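Pilin (Streptococcus pyogenes serotype M1, PDB 3GLD) forms the shaft of the streptococcal pilus, a covalently linked head-to-tail stack of subunits needed for adhesion to host cells, bacterial aggregation and biofilm formation. Local coordinates at residues Ala17-Thr22 with Ala83-Ser88; Val97-Val102 with Thr121-Val126. The protein carries 2 engineered substitutions. All blocks are in the same frame, centred on the assembly; numbering follows the deposited sequence.

Interaction 1: residues Ala17-Thr22 with Ala83-Ser88; sequences AKLTVT and AEFDFS
V21 and F85 meet on the inner face of this antiparallel strand pair, where V21 CG2 comes to 3.4 Å from F85 CE2, oblique to the ring. CG2 can do so because it stands anti to the carbonyl carbon of V21, with CG1 anti to the backbone N (chi1 175°). L19 lies alongside F85, its CD2 4.1 Å from F85 CD2, and its CB also touches the edge of the F87 ring at CE2. This is the tight side: F41 and I43 of strand 37-45 pack against F85, F41 also against V21, and I151 of strand 151-169 against L19 and V21. Both sequences belong to the N-terminal, isopeptide-containing domain, an all-beta unit in which strand 18-27 runs between strands 80-86 and 151-169; the strand goes on to K23, which in the native pilin is cross-linked to N155. V21 lies about 8 Å, side chain to side chain, from A104, an engineered replacement at the position whose native residue catalyses formation of that bond. Backbone bonds pair L19 with F85 and V21 with A83, V21 N reaching A83 O at 2.7 Å, almost straight. Beyond the last bridge F87 N still binds A17 O, from 35° out of the carbonyl plane. The other face is looser, with T20 and E84 exposed and K18 and D86 partly covered. K18 runs beside D86 and bends at its last torsion (chi4 -66°), bringing NZ to 3.1 Å from D86 OD1 in a salt bridge. That oxygen also closes an Asx turn: S88 N approaches it from above the carboxylate plane, while S88 OG donates to the syn lone pair of D86 OD1 at 2.6 Å. E84 crosses the lysine chain, OE1 4.0 Å from K18 CD; the opposite charges, not in contact, may attract at longer range.

Interaction 2: residues Val97-Val102 with Thr121-Val126; sequences VYYYKV and TVQVHV
Y100 N gives a hydrogen bond of 2.7 Å to V122 O, in the plane of that carbonyl, and V122 N returns one to Y100 O from 35° out of the plane of the Y100 carbonyl. Y98 and V124 likewise exchange two backbone bonds, so two hydrogen-bonded pairs join strands 96-104 and 119-129 as antiparallel neighbours. Between and beyond them, Y99 faces Q123 and V97 faces H125. Q123 lies beside Y99 and sets CG over one ring face, 4.1 Å from the centroid, a CH-pi contact displaced toward the rim; its amide plane is turned 67° from the ring. V97 CG1, anti to the backbone N (chi1 -172°), sits over the H125 ring in a second CH-pi contact, and Y139 of strand 134-144 stacks on this histidine. The inward face belongs to Y98, Y100, V122, V124 and V126. Here V124 CG2 meets Y100 CE1 at 3.7 Å and V126 CG2 meets Y98 CD1 at 3.6 Å, each methyl oblique to its ring. V102 CG2 touches V122 CG2 farther along. Both buried phenols are satisfied by backbone carbonyls, Y98 OH by K94 O and Y100 OH by V59 O. Y98 and Y100 can therefore fill the apolar interior with their rings while their hydroxyls keep polar partners.

Interactions 1 and 2 lie in the same N-terminal domain with centres 12 Å apart, in series along the chain: strand 80-86 of interaction 1 is followed directly by strand 96-104 of interaction 2. They belong to different sheets, the first including strands 18-27 and 151-169, the second strands 37-45 and 134-144. Their inner side chains meet: F87 CE1 packs on V124 CG2 at 3.6 Å and edge-to-face with Y100, F85 CE2 on V102 CG1, and L19 CD2 on V122 CG2. The two pairs thus build a shared hydrophobic core, and V21 and V102 both approach the engineered A104, at the position that in the native protein catalyses the internal cross-link.

Interaction 1: residues Ala17-Thr22 with Ala83-Ser88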
loop_
_atom_site.group_PDB
_atom_site.type_symbol
_atom_site.label_atom_id
_atom_site.label_comp_id
_atom_site.label_asym_id
_atom_site.label_seq_id
_atom_site.Cartn_x
_atom_site.Cartn_y
_atom_site.Cartn_z
ATOM N N ALA A 17 -29.660 10.045 2.145
ATOM C CA ALA A 17 -29.008 10.743 3.260
ATOM C C ALA A 17 -27.678 10.074 3.689
ATOM O O ALA A 17 -27.158 10.329 4.782
ATOM C CB ALA A 17 -29.963 10.837 4.448
ATOM N N LYS A 18 -27.160 9.195 2.837
ATOM C CA LYS A 18 -25.836 8.600 3.029
ATOM C C LYS A 18 -25.118 8.461 1.699
ATOM O O LYS A 18 -25.743 8.171 0.664
ATOM C CB LYS A 18 -25.910 7.249 3.747
ATOM C CG LYS A 18 -26.089 7.383 5.253
ATOM C CD LYS A 18 -26.542 6.083 5.872
ATOM C CE LYS A 18 -27.307 6.321 7.166
ATOM N NZ LYS A 18 -26.446 6.904 8.227
ATOM N N LEU A 19 -23.809 8.703 1.731
ATOM C CA LEU A 19 -22.967 8.612 0.543
ATOM C C LEU A 19 -21.867 7.586 0.791
ATOM O O LEU A 19 -21.101 7.711 1.756
ATOM C CB LEU A 19 -22.346 9.973 0.217
ATOM C CG LEU A 19 -21.427 10.038 -1.004
ATOM C CD1 LEU A 19 -22.210 9.810 -2.305
ATOM C CD2 LEU A 19 -20.703 11.369 -1.048
ATOM N N THR A 20 -21.798 6.589 -0.091
ATOM C CA THR A 20 -20.808 5.520 0.011
ATOM C C THR A 20 -19.492 5.962 -0.628
ATOM O O THR A 20 -19.491 6.484 -1.726
ATOM C CB THR A 20 -21.300 4.231 -0.686
ATOM O OG1 THR A 20 -22.384 3.693 0.074
ATOM C CG2 THR A 20 -20.188 3.154 -0.742
ATOM N N VAL A 21 -18.384 5.746 0.075
ATOM C CA VAL A 21 -17.056 5.960 -0.506
ATOM C C VAL A 21 -16.385 4.600 -0.686
ATOM O O VAL A 21 -16.363 3.796 0.239
ATOM C CB VAL A 21 -16.175 6.847 0.390
ATOM C CG1 VAL A 21 -14.753 6.954 -0.186
ATOM C CG2 VAL A 21 -16.781 8.222 0.536
ATOM N N THR A 22 -15.855 4.340 -1.877
ATOM C CA THR A 22 -15.164 3.074 -2.129
ATOM C C THR A 22 -13.672 3.344 -2.228
ATOM O O THR A 22 -13.233 4.255 -2.937
ATOM C CB THR A 22 -15.647 2.375 -3.421
ATOM O OG1 THR A 22 -17.032 2.038 -3.294
ATOM C CG2 THR A 22 -14.870 1.094 -3.669
ATOM N N ALA A 83 -16.698 3.095 3.053
ATOM C CA ALA A 83 -17.051 3.917 4.206
ATOM C C ALA A 83 -18.234 4.798 3.803
ATOM O O ALA A 83 -18.561 4.878 2.626
ATOM C CB ALA A 83 -15.859 4.779 4.613
ATOM N N GLU A 84 -18.871 5.450 4.770
ATOM C CA GLU A 84 -20.031 6.295 4.468
ATOM C C GLU A 84 -19.938 7.692 5.060
ATOM O O GLU A 84 -19.429 7.860 6.157
ATOM C CB GLU A 84 -21.318 5.627 4.970
ATOM C CG GLU A 84 -22.069 4.908 3.880
ATOM C CD GLU A 84 -23.225 4.074 4.413
ATOM O OE1 GLU A 84 -23.292 3.844 5.648
ATOM O OE2 GLU A 84 -24.066 3.655 3.588
ATOM N N PHE A 85 -20.412 8.684 4.318
ATOM C CA PHE A 85 -20.732 9.972 4.922
ATOM C C PHE A 85 -22.207 9.950 5.304
ATOM O O PHE A 85 -23.039 9.442 4.546
ATOM C CB PHE A 85 -20.464 11.120 3.956
ATOM C CG PHE A 85 -19.002 11.325 3.668
ATOM C CD1 PHE A 85 -18.145 11.783 4.666
ATOM C CD2 PHE A 85 -18.492 11.047 2.413
ATOM C CE1 PHE A 85 -16.793 11.970 4.413
ATOM C CE2 PHE A 85 -17.142 11.234 2.144
ATOM C CZ PHE A 85 -16.292 11.695 3.153
ATOM N N ASP A 86 -22.508 10.500 6.472
ATOM C CA ASP A 86 -23.848 10.478 7.026
ATOM C C ASP A 86 -24.464 11.889 7.040
ATOM O O ASP A 86 -24.037 12.748 7.822
ATOM C CB ASP A 86 -23.804 9.852 8.425
ATOM C CG ASP A 86 -25.169 9.756 9.081
ATOM O OD1 ASP A 86 -26.207 9.992 8.415
ATOM O OD2 ASP A 86 -25.195 9.422 10.280
ATOM N N PHE A 87 -25.450 12.098 6.160
ATOM C CA PHE A 87 -26.220 13.350 6.060
ATOM C C PHE A 87 -27.568 13.306 6.830
ATOM O O PHE A 87 -28.306 14.287 6.844
ATOM C CB PHE A 87 -26.532 13.697 4.590
ATOM C CG PHE A 87 -25.315 13.834 3.692
ATOM C CD1 PHE A 87 -24.872 15.087 3.302
ATOM C CD2 PHE A 87 -24.633 12.700 3.214
ATOM C CE1 PHE A 87 -23.762 15.232 2.460
ATOM C CE2 PHE A 87 -23.508 12.829 2.371
ATOM C CZ PHE A 87 -23.084 14.109 1.992
ATOM N N SER A 88 -27.895 12.174 7.449
ATOM C CA SER A 88 -29.223 11.989 8.079
ATOM C C SER A 88 -29.555 13.040 9.136
ATOM O O SER A 88 -30.728 13.344 9.361
ATOM C CB SER A 88 -29.370 10.575 8.663
ATOM O OG SER A 88 -28.405 10.331 9.683
#

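Interaction 2: residues Val97-Val102 with Thr121-Val126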
loop_
_atom_site.group_PDB
_atom_site.type_symbol
_atom_site.label_atom_id
_atom_site.label_comp_id
_atom_site.label_asym_id
_atom_site.label_seq_id
_atom_site.Cartn_x
_atom_site.Cartn_y
_atom_site.Cartn_z
ATOM N N VAL A 97 -30.214 22.172 -4.531
ATOM C CA VAL A 97 -29.029 21.343 -4.744
ATOM C C VAL A 97 -27.902 21.905 -3.908
ATOM O O VAL A 97 -27.485 23.059 -4.078
ATOM C CB VAL A 97 -28.645 21.210 -6.227
ATOM C CG1 VAL A 97 -27.526 20.190 -6.376
ATOM C CG2 VAL A 97 -29.853 20.785 -7.058
ATOM N N TYR A 98 -27.441 21.077 -2.984
ATOM C CA TYR A 98 -26.424 21.470 -2.023
ATOM C C TYR A 98 -25.069 20.851 -2.409
ATOM O O TYR A 98 -24.953 19.612 -2.542
ATOM C CB TYR A 98 -26.852 21.056 -0.619
ATOM C CG TYR A 98 -28.077 21.819 -0.118
ATOM C CD1 TYR A 98 -29.353 21.530 -0.595
ATOM C CD2 TYR A 98 -27.946 22.847 0.813
ATOM C CE1 TYR A 98 -30.470 22.237 -0.133
ATOM C CE2 TYR A 98 -29.068 23.571 1.268
ATOM C CZ TYR A 98 -30.309 23.247 0.791
ATOM O OH TYR A 98 -31.399 23.944 1.236
ATOM N N TYR A 99 -24.077 21.730 -2.581
ATOM C CA TYR A 99 -22.762 21.369 -3.128
ATOM C C TYR A 99 -21.688 21.114 -2.075
ATOM O O TYR A 99 -21.504 21.893 -1.140
ATOM C CB TYR A 99 -22.266 22.436 -4.104
ATOM C CG TYR A 99 -22.995 22.404 -5.416
ATOM C CD1 TYR A 99 -24.328 22.794 -5.487
ATOM C CD2 TYR A 99 -22.363 21.978 -6.591
ATOM C CE1 TYR A 99 -25.015 22.775 -6.672
ATOM C CE2 TYR A 99 -23.052 21.951 -7.795
ATOM C CZ TYR A 99 -24.387 22.359 -7.818
ATOM O OH TYR A 99 -25.129 22.351 -8.966
ATOM N N TYR A 100 -20.988 19.998 -2.244
ATOM C CA TYR A 100 -19.880 19.645 -1.375
ATOM C C TYR A 100 -18.685 19.217 -2.223
ATOM O O TYR A 100 -18.827 18.911 -3.408
ATOM C CB TYR A 100 -20.245 18.470 -0.475
ATOM C CG TYR A 100 -21.366 18.697 0.497
ATOM C CD1 TYR A 100 -22.705 18.563 0.093
ATOM C CD2 TYR A 100 -21.103 19.043 1.816
ATOM C CE1 TYR A 100 -23.755 18.775 0.988
ATOM C CE2 TYR A 100 -22.133 19.245 2.716
ATOM C CZ TYR A 100 -23.459 19.110 2.294
ATOM O OH TYR A 100 -24.491 19.296 3.184
ATOM N N LYS A 101 -17.520 19.133 -1.588
ATOM C CA LYS A 101 -16.339 18.545 -2.216
ATOM C C LYS A 101 -15.848 17.420 -1.322
ATOM O O LYS A 101 -15.798 17.582 -0.101
ATOM C CB LYS A 101 -15.235 19.586 -2.390
ATOM C CG LYS A 101 -15.594 20.725 -3.309
ATOM C CD LYS A 101 -14.369 21.210 -4.092
ATOM C CE LYS A 101 -14.762 22.350 -5.034
ATOM N NZ LYS A 101 -13.650 23.312 -5.274
ATOM N N VAL A 102 -15.511 16.289 -1.939
ATOM C CA VAL A 102 -15.012 15.119 -1.231
ATOM C C VAL A 102 -13.571 14.845 -1.674
ATOM O O VAL A 102 -13.312 14.728 -2.877
ATOM C CB VAL A 102 -15.866 13.886 -1.523
ATOM C CG1 VAL A 102 -15.240 12.620 -0.892
ATOM C CG2 VAL A 102 -17.289 14.096 -1.000
ATOM N N THR A 121 -16.884 16.590 -6.777
ATOM C CA THR A 121 -17.944 17.520 -6.440
ATOM C C THR A 121 -19.168 16.666 -6.170
ATOM O O THR A 121 -19.481 15.747 -6.943
ATOM C CB THR A 121 -18.181 18.557 -7.543
ATOM O OG1 THR A 121 -16.962 19.286 -7.751
ATOM C CG2 THR A 121 -19.280 19.549 -7.133
ATOM N N VAL A 122 -19.819 16.943 -5.045
ATOM C CA VAL A 122 -20.978 16.181 -4.614
ATOM C C VAL A 122 -22.192 17.112 -4.512
ATOM O O VAL A 122 -22.127 18.186 -3.897
ATOM C CB VAL A 122 -20.699 15.440 -3.275
ATOM C CG1 VAL A 122 -21.994 15.017 -2.568
ATOM C CG2 VAL A 122 -19.816 14.191 -3.514
ATOM N N GLN A 123 -23.267 16.701 -5.175
ATOM C CA GLN A 123 -24.559 17.400 -5.177
ATOM C C GLN A 123 -25.511 16.567 -4.326
ATOM O O GLN A 123 -25.750 15.404 -4.641
ATOM C CB GLN A 123 -25.109 17.467 -6.598
ATOM C CG GLN A 123 -24.377 18.403 -7.548
ATOM C CD GLN A 123 -24.928 18.374 -8.988
ATOM O OE1 GLN A 123 -25.802 17.582 -9.326
ATOM N NE2 GLN A 123 -24.387 19.232 -9.836
ATOM N N VAL A 124 -26.009 17.131 -3.228
ATOM C CA VAL A 124 -27.125 16.524 -2.513
ATOM C C VAL A 124 -28.429 17.171 -3.021
ATOM O O VAL A 124 -28.617 18.377 -2.887
ATOM C CB VAL A 124 -27.014 16.662 -0.989
ATOM C CG1 VAL A 124 -28.225 15.971 -0.315
ATOM C CG2 VAL A 124 -25.702 16.043 -0.468
ATOM N N HIS A 125 -29.285 16.365 -3.644
ATOM C CA HIS A 125 -30.592 16.798 -4.118
ATOM C C HIS A 125 -31.640 16.695 -3.012
ATOM O O HIS A 125 -32.050 15.598 -2.608
ATOM C CB HIS A 125 -30.987 16.020 -5.376
ATOM C CG HIS A 125 -30.206 16.434 -6.578
ATOM N ND1 HIS A 125 -28.868 16.137 -6.733
ATOM C CD2 HIS A 125 -30.555 17.163 -7.661
ATOM C CE1 HIS A 125 -28.434 16.639 -7.873
ATOM N NE2 HIS A 125 -29.440 17.275 -8.454
ATOM N N VAL A 126 -32.005 17.860 -2.486
ATOM C CA VAL A 126 -32.993 17.965 -1.428
ATOM C C VAL A 126 -34.338 18.332 -2.072
ATOM O O VAL A 126 -34.490 19.405 -2.646
ATOM C CB VAL A 126 -32.540 18.985 -0.361
ATOM C CG1 VAL A 126 -33.564 19.104 0.776
ATOM C CG2 VAL A 126 -31.161 18.577 0.210
#